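PDB 3C8L: FtsZ-like protein of unknown function from Nostoc punctiforme, which is of unknown function but probably FtsZ-like, and belongs to a conserved family of uncharacterised proteins. Local coordinates for residues 8-13 with 113-118; 52-57 with 77-82. All coordinates share one frame; numbering follows the deposited sequence. Where two conformers were deposited one is given.

Interaction 1: 8-13 with 113-118; sequences IIEMGM and AAVTVL. With IMD (imidazole), chain F.
Val115 O is held twice: Glu10 N donates to it at 2.8 Å in the carbonyl plane in a nearly straight bond, and Ile9 CA adds a C-H...O contact at 3.4 Å. Val115 N donates back to Glu10 O, also at 2.8 Å, which closes the hydrogen-bonded pair. The same two-way pairing recurs at Gly12 with Ala113, and at Ile8 with Val117, where the bond from Ile8 N to Val117 O is weak. Side by side, Ile8 CG2 lies 3.7 Å from Val117 CB on the face that also carries Glu10 and Val115. On the reverse face, selenomethionine Met11 CG and Ile9 CG2 flank the small Ala114 CB, and Ile9 CG1 sits 3.7 Å from Thr116 OG1. Glu10 has CG beside its backbone N (chi1 -59°) and the chain extended beyond CG; OE2 accepts a nearly straight bond (176°) from N1 of a bound imidazole at 2.5 Å, a short distance consistent with a charge-assisted bond, while OE1 accepts from ND2 of Asn37 in the same chain. An alanine in place of Glu10 would remove both carboxylate acceptors and would probably weaken imidazole binding and leave Asn37 less firmly placed. The imidazole, probably a crystallisation component, rests its C5 4.0 Å from Val117 CG2. The alternating register and the 161° strand angle are those of a regular antiparallel sheet, which Ile9 and Glu10 continue into a second subunit.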
loop_
_atom_site.group_PDB
_atom_site.type_symbol
_atom_site.label_atom_id
_atom_site.label_comp_id
_atom_site.label_asym_id
_atom_site.label_seq_id
_atom_site.Cartn_x
_atom_site.Cartn_y
_atom_site.Cartn_z
ATOM N N ILE A 8 17.352 5.354 5.778
ATOM C CA ILE A 8 16.124 5.089 5.006
ATOM C C ILE A 8 14.938 5.552 5.804
ATOM O O ILE A 8 14.973 5.550 7.034
ATOM C CB ILE A 8 15.926 3.563 4.641
ATOM C CG1 ILE A 8 14.693 3.337 3.737
ATOM C CG2 ILE A 8 15.821 2.711 5.905
ATOM C CD1 ILE A 8 14.475 1.905 3.284
ATOM N N ILE A 9 13.894 5.980 5.093
ATOM C CA ILE A 9 12.628 6.448 5.683
ATOM C C ILE A 9 11.524 5.631 5.014
ATOM O O ILE A 9 11.420 5.611 3.785
ATOM C CB ILE A 9 12.401 7.963 5.488
ATOM C CG1 ILE A 9 13.602 8.791 5.980
ATOM C CG2 ILE A 9 11.123 8.397 6.164
ATOM C CD1 ILE A 9 13.539 10.253 5.591
ATOM N N GLU A 10 10.724 4.925 5.810
ATOM C CA GLU A 10 9.639 4.070 5.350
ATOM C C GLU A 10 8.336 4.681 5.838
ATOM O O GLU A 10 8.162 4.894 7.042
ATOM C CB GLU A 10 9.823 2.680 5.964
ATOM C CG GLU A 10 11.117 2.036 5.618
ATOM C CD GLU A 10 11.335 0.779 6.432
ATOM O OE1 GLU A 10 10.816 -0.287 6.075
ATOM O OE2 GLU A 10 12.048 0.890 7.460
HETATM N N MSE A 11 7.401 4.939 4.930
HETATM C CA MSE A 11 6.160 5.620 5.261
HETATM C C MSE A 11 4.948 4.727 5.050
HETATM O O MSE A 11 4.883 3.903 4.128
HETATM C CB MSE A 11 6.072 6.917 4.446
HETATM C CG MSE A 11 7.103 7.968 4.979
HETATM SE SE MSE A 11 7.628 9.342 3.747
HETATM C CE MSE A 11 8.808 8.245 2.605
ATOM N N GLY A 12 3.943 4.925 5.891
ATOM C CA GLY A 12 2.729 4.132 5.855
ATOM C C GLY A 12 1.533 4.839 6.437
ATOM O O GLY A 12 1.690 5.821 7.179
HETATM N N MSE A 13 0.354 4.315 6.115
HETATM C CA MSE A 13 -0.927 4.851 6.571
HETATM C C MSE A 13 -1.673 3.750 7.332
HETATM O O MSE A 13 -1.640 2.586 6.916
HETATM C CB MSE A 13 -1.775 5.287 5.360
HETATM C CG MSE A 13 -3.153 5.852 5.697
HETATM SE SE MSE A 13 -4.172 6.413 4.174
HETATM C CE MSE A 13 -4.312 4.810 3.382
ATOM N N ALA A 113 2.601 7.282 9.481
ATOM C CA ALA A 113 3.833 6.980 10.193
ATOM C C ALA A 113 5.017 7.067 9.222
ATOM O O ALA A 113 4.936 6.619 8.081
ATOM C CB ALA A 113 3.837 5.581 10.872
ATOM N N ALA A 114 6.100 7.689 9.681
ATOM C CA ALA A 114 7.385 7.693 9.026
ATOM C C ALA A 114 8.339 6.978 9.988
ATOM O O ALA A 114 8.517 7.425 11.120
ATOM C CB ALA A 114 7.900 9.087 8.697
ATOM N N VAL A 115 8.912 5.860 9.539
ATOM C CA VAL A 115 9.843 5.056 10.304
ATOM C C VAL A 115 11.208 5.292 9.677
ATOM O O VAL A 115 11.447 4.933 8.525
ATOM C CB VAL A 115 9.457 3.550 10.253
ATOM C CG1 VAL A 115 10.505 2.696 10.967
ATOM C CG2 VAL A 115 8.043 3.326 10.829
ATOM N N THR A 116 12.116 5.902 10.449
ATOM C CA THR A 116 13.438 6.229 9.951
ATOM C C THR A 116 14.491 5.373 10.625
ATOM O O THR A 116 14.512 5.266 11.868
ATOM C CB THR A 116 13.772 7.711 10.206
ATOM O OG1 THR A 116 12.782 8.532 9.561
ATOM C CG2 THR A 116 15.135 8.054 9.621
ATOM N N VAL A 117 15.359 4.749 9.830
ATOM C CA VAL A 117 16.474 3.987 10.339
ATOM C C VAL A 117 17.686 4.923 10.250
ATOM O O VAL A 117 17.944 5.519 9.185
ATOM C CB VAL A 117 16.746 2.733 9.527
ATOM C CG1 VAL A 117 18.053 2.089 9.993
ATOM C CG2 VAL A 117 15.547 1.787 9.629
ATOM N N LEU A 118 18.386 5.084 11.370
ATOM C CA LEU A 118 19.559 5.942 11.458
ATOM C C LEU A 118 20.757 5.201 12.027
ATOM O O LEU A 118 20.604 4.138 12.626
ATOM C CB LEU A 118 19.314 7.167 12.346
ATOM C CG LEU A 118 18.062 7.969 11.995
ATOM C CD1 LEU A 118 16.875 7.549 12.855
ATOM C CD2 LEU A 118 18.283 9.457 12.141
HETATM N N1 IMD F . 12.224 -0.939 9.201
HETATM C C2 IMD F . 11.902 -2.201 9.011
HETATM N N3 IMD F . 12.057 -2.867 10.179
HETATM C C4 IMD F . 12.475 -1.997 11.100
HETATM C C5 IMD F . 12.600 -0.766 10.491
#

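Interaction 2: 52-57 with 77-82; sequences NEMIIE and LPFGRK
Backbone hydrogen bonds set the register. Arg81 N lies nearly on the C=O axis of Met54, 2.9 Å from its O (N-H...O 176°), and Arg81 O accepts from Ile56 N at 2.9 Å, so Arg81 bridges two residues of 52-57, as in a parallel sheet. A side-chain bond precedes this pairing: Asn52, with CG anti to its backbone N, brings OD1 to Gly80 N at 2.9 Å, the donor lying 33° above the amide plane. Lys82 NZ turns back to Leu77 O and to Leu74 O. One water donates to Asn52 O and accepts from Arg81 NE at 2.8 Å, in the plane of the guanidinium, over one face of which lies Glu53 O. The apolar contacts centre on Ile56. Its CD1 crowds Phe79 O at 3.3 Å; the two side chains cross at about a right angle, Ile56 CD1 lying 4.1 Å from Phe79 CE1, while Ile56 CG2 meets Leu77 CD1 tip to tip. Selenomethionine Met54 puts CE at the edge of that ring, 3.8 Å from Phe79 CE1. Steric evidence explains Gly80, whose backbone angles call for glycine and where a CB would fall 2.7 Å from Ile56 CD1. Residues 55-57 and 81-82 are the paired starts of the two strands in the beta-alpha-beta unit 55-62, 70-74 and 81-94, with Leu77 packed on helix 22-34 and Met54 and Ile56 against strand 107-120.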
loop_
_atom_site.group_PDB
_atom_site.type_symbol
_atom_site.label_atom_id
_atom_site.label_comp_id
_atom_site.label_asym_id
_atom_site.label_seq_id
_atom_site.Cartn_x
_atom_site.Cartn_y
_atom_site.Cartn_z
ATOM N N ASN A 52 19.194 -5.369 15.942
ATOM C CA ASN A 52 18.619 -4.803 17.177
ATOM C C ASN A 52 19.391 -3.579 17.676
ATOM O O ASN A 52 18.919 -2.873 18.577
ATOM C CB ASN A 52 18.546 -5.861 18.260
ATOM C CG ASN A 52 17.684 -5.428 19.450
ATOM O OD1 ASN A 52 16.533 -5.015 19.278
ATOM N ND2 ASN A 52 18.236 -5.537 20.649
ATOM N N GLU A 53 20.580 -3.347 17.118
ATOM C CA GLU A 53 21.363 -2.175 17.453
ATOM C C GLU A 53 20.966 -0.952 16.625
ATOM O O GLU A 53 21.429 0.140 16.926
ATOM C CB GLU A 53 22.853 -2.458 17.278
ATOM C CG GLU A 53 23.334 -3.500 18.238
ATOM C CD GLU A 53 24.784 -3.887 18.032
ATOM O OE1 GLU A 53 25.404 -3.430 17.043
ATOM O OE2 GLU A 53 25.288 -4.662 18.874
HETATM N N MSE A 54 20.147 -1.112 15.588
HETATM C CA MSE A 54 19.805 0.046 14.789
HETATM C C MSE A 54 18.924 1.019 15.532
HETATM O O MSE A 54 18.097 0.623 16.344
HETATM C CB MSE A 54 19.143 -0.309 13.466
HETATM C CG MSE A 54 20.014 -1.125 12.559
HETATM SE SE MSE A 54 19.367 -1.063 10.778
HETATM C CE MSE A 54 17.493 -1.568 11.193
ATOM N N ILE A 55 19.108 2.292 15.218
ATOM C CA ILE A 55 18.344 3.367 15.801
ATOM C C ILE A 55 17.131 3.517 14.892
ATOM O O ILE A 55 17.288 3.686 13.660
ATOM C CB ILE A 55 19.146 4.693 15.807
ATOM C CG1 ILE A 55 20.361 4.538 16.726
ATOM C CG2 ILE A 55 18.244 5.797 16.253
ATOM C CD1 ILE A 55 21.358 5.663 16.597
ATOM N N ILE A 56 15.944 3.417 15.475
ATOM C CA ILE A 56 14.714 3.557 14.721
ATOM C C ILE A 56 13.857 4.649 15.348
ATOM O O ILE A 56 13.438 4.543 16.489
ATOM C CB ILE A 56 13.926 2.238 14.637
ATOM C CG1 ILE A 56 14.837 1.102 14.129
ATOM C CG2 ILE A 56 12.710 2.441 13.716
ATOM C CD1 ILE A 56 14.138 -0.263 14.049
ATOM N N GLU A 57 13.595 5.713 14.598
ATOM C CA GLU A 57 12.760 6.805 15.055
ATOM C C GLU A 57 11.436 6.744 14.296
ATOM O O GLU A 57 11.424 6.682 13.055
ATOM C CB GLU A 57 13.413 8.156 14.784
ATOM C CG GLU A 57 14.676 8.452 15.544
ATOM C CD GLU A 57 15.265 9.824 15.091
ATOM O OE1 GLU A 57 14.636 10.542 14.276
ATOM O OE2 GLU A 57 16.349 10.100 15.523
ATOM N N LEU A 77 7.366 -2.454 16.056
ATOM C CA LEU A 77 8.697 -2.646 15.511
ATOM C C LEU A 77 9.312 -3.889 16.116
ATOM O O LEU A 77 9.301 -4.060 17.351
ATOM C CB LEU A 77 9.573 -1.439 15.793
ATOM C CG LEU A 77 9.178 -0.088 15.194
ATOM C CD1 LEU A 77 10.037 1.011 15.787
ATOM C CD2 LEU A 77 9.249 -0.092 13.663
ATOM N N PRO A 78 9.860 -4.768 15.257
ATOM C CA PRO A 78 10.418 -6.013 15.701
ATOM C C PRO A 78 11.745 -5.967 16.467
ATOM O O PRO A 78 12.074 -6.911 17.149
ATOM C CB PRO A 78 10.598 -6.788 14.364
ATOM C CG PRO A 78 10.762 -5.753 13.335
ATOM C CD PRO A 78 9.878 -4.650 13.772
ATOM N N PHE A 79 12.466 -4.867 16.400
ATOM C CA PHE A 79 13.755 -4.752 17.039
ATOM C C PHE A 79 14.174 -3.305 16.951
ATOM O O PHE A 79 13.466 -2.463 16.363
ATOM C CB PHE A 79 14.781 -5.614 16.299
ATOM C CG PHE A 79 14.790 -5.403 14.820
ATOM C CD1 PHE A 79 15.274 -4.235 14.245
ATOM C CD2 PHE A 79 14.304 -6.405 13.974
ATOM C CE1 PHE A 79 15.232 -4.059 12.859
ATOM C CE2 PHE A 79 14.302 -6.243 12.610
ATOM C CZ PHE A 79 14.741 -5.075 12.054
ATOM N N GLY A 80 15.313 -3.025 17.581
ATOM C CA GLY A 80 15.950 -1.720 17.522
ATOM C C GLY A 80 15.844 -0.861 18.771
ATOM O O GLY A 80 15.137 -1.190 19.722
ATOM N N ARG A 81 16.538 0.271 18.722
ATOM C CA ARG A 81 16.576 1.292 19.782
ATOM C C ARG A 81 15.568 2.298 19.274
ATOM O O ARG A 81 15.879 3.094 18.372
ATOM C CB ARG A 81 17.979 1.837 19.903
ATOM C CG ARG A 81 18.982 0.772 20.334
ATOM C CD ARG A 81 20.410 1.267 20.386
ATOM N NE ARG A 81 21.294 0.202 20.814
ATOM C CZ ARG A 81 22.609 0.332 20.988
ATOM N NH1 ARG A 81 23.219 1.497 20.830
ATOM N NH2 ARG A 81 23.285 -0.719 21.382
ATOM N N LYS A 82 14.385 2.267 19.889
ATOM C CA LYS A 82 13.193 2.937 19.364
ATOM C C LYS A 82 12.720 4.175 20.055
ATOM O O LYS A 82 12.686 4.218 21.287
ATOM C CB LYS A 82 11.993 1.963 19.503
ATOM C CG LYS A 82 12.189 0.578 19.009
ATOM C CD LYS A 82 11.023 -0.363 19.378
ATOM C CE LYS A 82 11.311 -1.806 19.175
ATOM N NZ LYS A 82 10.183 -2.640 19.702
HETATM O O HOH W 1 20.405 -2.409 20.906
#

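In the fold
From the N terminus, strand 4-16 is laid down first and its partner comes last: interaction 1 closes a loop of 99 intervening residues when 107-120 returns antiparallel to it. Interaction 2 is nested inside that loop, closing a much shorter one of 19 residues, through helix 70-74, between the starts of parallel strands 55-62 and 81-94. The two contacts, their centres about 12 Å apart, meet within one mixed sheet. Thr116 N lies 2.8 Å from Glu57 O and Leu118 N 2.9 Å from Ile55 O, both probable hydrogen bonds, and Val115 CG1 packs on Ile56 CG2 at 3.5 Å. Strand 107-120 therefore ties the N-terminal strand to the beta-alpha-beta unit.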